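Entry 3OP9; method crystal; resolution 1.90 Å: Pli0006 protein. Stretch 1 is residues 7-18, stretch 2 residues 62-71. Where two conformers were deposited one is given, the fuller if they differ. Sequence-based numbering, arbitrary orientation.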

# COMPACT_ATOMS: atom_id res chain seq x y z
N GLN A 7 -13.43 -3.31 15.50
CA GLN A 7 -12.89 -4.46 16.23
C GLN A 7 -12.04 -5.34 15.29
O GLN A 7 -12.52 -5.78 14.23
CB GLN A 7 -14.02 -5.28 16.84
CG GLN A 7 -13.53 -6.34 17.80
CD GLN A 7 -12.89 -5.75 19.04
OE1 GLN A 7 -13.42 -4.80 19.63
NE2 GLN A 7 -11.74 -6.29 19.45
N HIS A 8 -10.79 -5.63 15.68
CA HIS A 8 -9.93 -6.50 14.86
C HIS A 8 -10.54 -7.89 14.75
O HIS A 8 -11.45 -8.23 15.51
CB HIS A 8 -8.52 -6.60 15.44
CG HIS A 8 -8.45 -7.30 16.76
ND1 HIS A 8 -8.35 -8.67 16.86
CD2 HIS A 8 -8.43 -6.82 18.03
CE1 HIS A 8 -8.28 -9.01 18.14
NE2 HIS A 8 -8.32 -7.90 18.87
N GLN A 9 -10.03 -8.71 13.84
CA GLN A 9 -10.57 -10.05 13.65
C GLN A 9 -9.43 -11.06 13.57
O GLN A 9 -9.38 -11.93 12.71
CB GLN A 9 -11.46 -10.08 12.42
CG GLN A 9 -10.78 -9.81 11.13
CD GLN A 9 -11.77 -9.81 9.97
OE1 GLN A 9 -12.76 -9.08 9.99
NE2 GLN A 9 -11.52 -10.67 8.97
N PHE A 10 -8.47 -10.93 14.49
CA PHE A 10 -7.34 -11.85 14.50
C PHE A 10 -7.82 -13.30 14.67
O PHE A 10 -7.37 -14.20 13.98
CB PHE A 10 -6.36 -11.50 15.62
CG PHE A 10 -5.28 -12.54 15.82
CD1 PHE A 10 -4.32 -12.76 14.82
CD2 PHE A 10 -5.26 -13.32 16.96
CE1 PHE A 10 -3.32 -13.72 14.98
CE2 PHE A 10 -4.27 -14.28 17.14
CZ PHE A 10 -3.30 -14.48 16.15
N ALA A 11 -8.76 -13.55 15.57
CA ALA A 11 -9.08 -14.94 15.86
C ALA A 11 -9.73 -15.58 14.62
O ALA A 11 -9.44 -16.73 14.27
CB ALA A 11 -10.00 -15.05 17.06
N GLU A 12 -10.62 -14.82 13.97
CA GLU A 12 -11.32 -15.28 12.75
C GLU A 12 -10.30 -15.53 11.62
O GLU A 12 -10.37 -16.53 10.90
CB GLU A 12 -12.38 -14.24 12.33
CG GLU A 12 -13.11 -14.58 11.04
CD GLU A 12 -14.20 -13.55 10.66
OE1 GLU A 12 -14.68 -12.81 11.55
OE2 GLU A 12 -14.57 -13.49 9.47
N ASN A 13 -9.34 -14.61 11.49
CA ASN A 13 -8.31 -14.71 10.45
C ASN A 13 -7.38 -15.88 10.69
O ASN A 13 -7.04 -16.62 9.77
CB ASN A 13 -7.48 -13.42 10.36
CG ASN A 13 -8.27 -12.28 9.79
OD1 ASN A 13 -9.36 -12.49 9.26
ND2 ASN A 13 -7.71 -11.09 9.85
N LEU A 14 -6.97 -16.07 11.94
CA LEU A 14 -6.07 -17.16 12.21
C LEU A 14 -6.82 -18.47 11.94
O LEU A 14 -6.26 -19.42 11.41
CB LEU A 14 -5.56 -17.10 13.66
CG LEU A 14 -4.49 -18.17 13.95
CD1 LEU A 14 -3.27 -17.94 13.07
CD2 LEU A 14 -4.10 -18.15 15.40
N SER A 15 -8.11 -18.51 12.28
CA SER A 15 -8.91 -19.71 12.07
C SER A 15 -9.01 -20.03 10.57
O SER A 15 -8.91 -21.18 10.17
CB SER A 15 -10.30 -19.55 12.71
OG SER A 15 -10.22 -19.45 14.14
N ARG A 16 -9.17 -19.00 9.74
CA ARG A 16 -9.28 -19.22 8.31
C ARG A 16 -7.94 -19.63 7.69
O ARG A 16 -7.92 -20.43 6.75
CB ARG A 16 -9.81 -17.99 7.59
CG ARG A 16 -10.03 -18.33 6.11
CD ARG A 16 -10.65 -17.23 5.34
NE ARG A 16 -12.01 -16.92 5.76
CZ ARG A 16 -13.11 -17.56 5.34
NH1 ARG A 16 -13.03 -18.59 4.51
NH2 ARG A 16 -14.29 -17.16 5.77
N LEU A 17 -6.85 -19.07 8.20
CA LEU A 17 -5.51 -19.44 7.74
C LEU A 17 -5.25 -20.90 8.06
O LEU A 17 -4.76 -21.66 7.23
CB LEU A 17 -4.45 -18.54 8.42
CG LEU A 17 -4.35 -17.14 7.83
CD1 LEU A 17 -3.52 -16.24 8.74
CD2 LEU A 17 -3.77 -17.18 6.40
N LYS A 18 -5.60 -21.30 9.28
CA LYS A 18 -5.43 -22.68 9.71
C LYS A 18 -6.19 -23.63 8.79
O LYS A 18 -5.68 -24.68 8.38
CB LYS A 18 -5.93 -22.83 11.15
CG LYS A 18 -5.81 -24.24 11.72
CD LYS A 18 -6.93 -24.53 12.70
CE LYS A 18 -6.81 -25.93 13.28
NZ LYS A 18 -7.71 -26.12 14.47
N HIS A 62 3.37 -14.70 5.12
CA HIS A 62 3.67 -13.62 4.16
C HIS A 62 2.59 -12.54 4.12
O HIS A 62 2.11 -12.18 3.05
CB HIS A 62 3.84 -14.17 2.74
CG HIS A 62 4.88 -15.23 2.63
ND1 HIS A 62 6.16 -15.06 3.10
CD2 HIS A 62 4.83 -16.47 2.09
CE1 HIS A 62 6.86 -16.16 2.86
NE2 HIS A 62 6.08 -17.03 2.26
N LEU A 63 2.22 -12.03 5.29
CA LEU A 63 1.11 -11.09 5.43
C LEU A 63 1.63 -9.84 6.11
O LEU A 63 2.61 -9.91 6.84
CB LEU A 63 0.04 -11.70 6.34
CG LEU A 63 -0.60 -13.00 5.83
CD1 LEU A 63 -1.52 -13.55 6.90
CD2 LEU A 63 -1.35 -12.69 4.57
N SER A 64 0.96 -8.70 5.91
CA SER A 64 1.24 -7.56 6.77
C SER A 64 0.64 -7.89 8.13
O SER A 64 -0.27 -8.72 8.23
CB SER A 64 0.62 -6.28 6.21
OG SER A 64 -0.79 -6.42 6.22
N ILE A 65 1.13 -7.24 9.19
CA ILE A 65 0.52 -7.45 10.49
C ILE A 65 -0.91 -6.92 10.42
O ILE A 65 -1.80 -7.49 11.01
CB ILE A 65 1.31 -6.72 11.59
CG1 ILE A 65 2.70 -7.33 11.70
CG2 ILE A 65 0.59 -6.84 12.94
CD1 ILE A 65 3.59 -6.59 12.68
N ASP A 66 -1.11 -5.83 9.69
CA ASP A 66 -2.46 -5.26 9.53
C ASP A 66 -3.45 -6.26 8.92
O ASP A 66 -4.56 -6.40 9.40
CB ASP A 66 -2.40 -3.97 8.72
CG ASP A 66 -1.59 -2.87 9.44
OD1 ASP A 66 -0.35 -2.90 9.37
OD2 ASP A 66 -2.16 -1.99 10.11
N GLU A 67 -3.05 -6.94 7.85
CA GLU A 67 -3.87 -7.98 7.23
C GLU A 67 -4.13 -9.11 8.24
O GLU A 67 -5.25 -9.61 8.37
CB GLU A 67 -3.15 -8.57 5.99
CG GLU A 67 -3.12 -7.65 4.78
CD GLU A 67 -2.20 -8.13 3.65
OE1 GLU A 67 -1.25 -8.92 3.91
OE2 GLU A 67 -2.42 -7.69 2.49
N LEU A 68 -3.07 -9.59 8.88
CA LEU A 68 -3.21 -10.69 9.86
C LEU A 68 -4.23 -10.41 10.97
O LEU A 68 -5.05 -11.27 11.32
CB LEU A 68 -1.85 -10.99 10.50
CG LEU A 68 -1.81 -12.08 11.57
CD1 LEU A 68 -2.32 -13.43 11.00
CD2 LEU A 68 -0.38 -12.20 12.13
N VAL A 69 -4.20 -9.20 11.54
CA VAL A 69 -5.18 -8.90 12.56
C VAL A 69 -6.46 -8.24 12.07
O VAL A 69 -7.36 -8.08 12.88
CB VAL A 69 -4.59 -8.05 13.70
CG1 VAL A 69 -3.32 -8.67 14.20
CG2 VAL A 69 -4.39 -6.59 13.26
N GLY A 70 -6.58 -7.87 10.79
CA GLY A 70 -7.79 -7.21 10.30
C GLY A 70 -7.94 -5.77 10.79
O GLY A 70 -9.05 -5.26 11.06
N TYR A 71 -6.82 -5.08 10.88
CA TYR A 71 -6.81 -3.66 11.30
C TYR A 71 -6.95 -2.76 10.08
O TYR A 71 -6.20 -2.91 9.12
CB TYR A 71 -5.51 -3.34 12.04
CG TYR A 71 -5.40 -1.85 12.40
CD1 TYR A 71 -6.20 -1.30 13.40
CD2 TYR A 71 -4.54 -1.00 11.70
CE1 TYR A 71 -6.13 0.06 13.71
CE2 TYR A 71 -4.46 0.36 12.01
CZ TYR A 71 -5.25 0.88 13.02
OH TYR A 71 -5.18 2.22 13.31

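Leu68, Val69 and Phe10 cover the most surface here, and they show how the C-terminal end of a short helix can be received by the start of another running nearly perpendicular to it, at 91°. Leu68 works twice. Its side chain, whose CA-to-CB bond points sideways, brings its end nearer to the first stretch: CD1 lies 3.8 Å from Leu17 CD1, and CG lies 4.1 Å from Phe10 CE1. Leu17 CD1 also meets Leu63 CD1 at 3.8 Å, so one leucine methyl serves two apolar neighbours. The carbonyl of Leu68, meanwhile, accepts a hydrogen bond from Asn13 ND2 (3.0 Å to O, 164°), and that O also sits at the edge of the Phe10 ring, 3.9 Å from CD1.

Val69 follows the same rule. Its O accepts from Gln9 N at 2.9 Å, tying the N-cap residue of one helix to the last turn of the other, while its CG1 lies 4.3 Å from Phe10 CD1. Backbone polarity and apolar packing are thus met by the same residues. Asn13 is held in turn by Gln9, whose NE2 donates to Asn13 OD1 at 2.8 Å.

Gly70 lets the two stretches come close: its phi is positive, and an ideal CB would fall 2.5 Å from Gln9 CG, a clash.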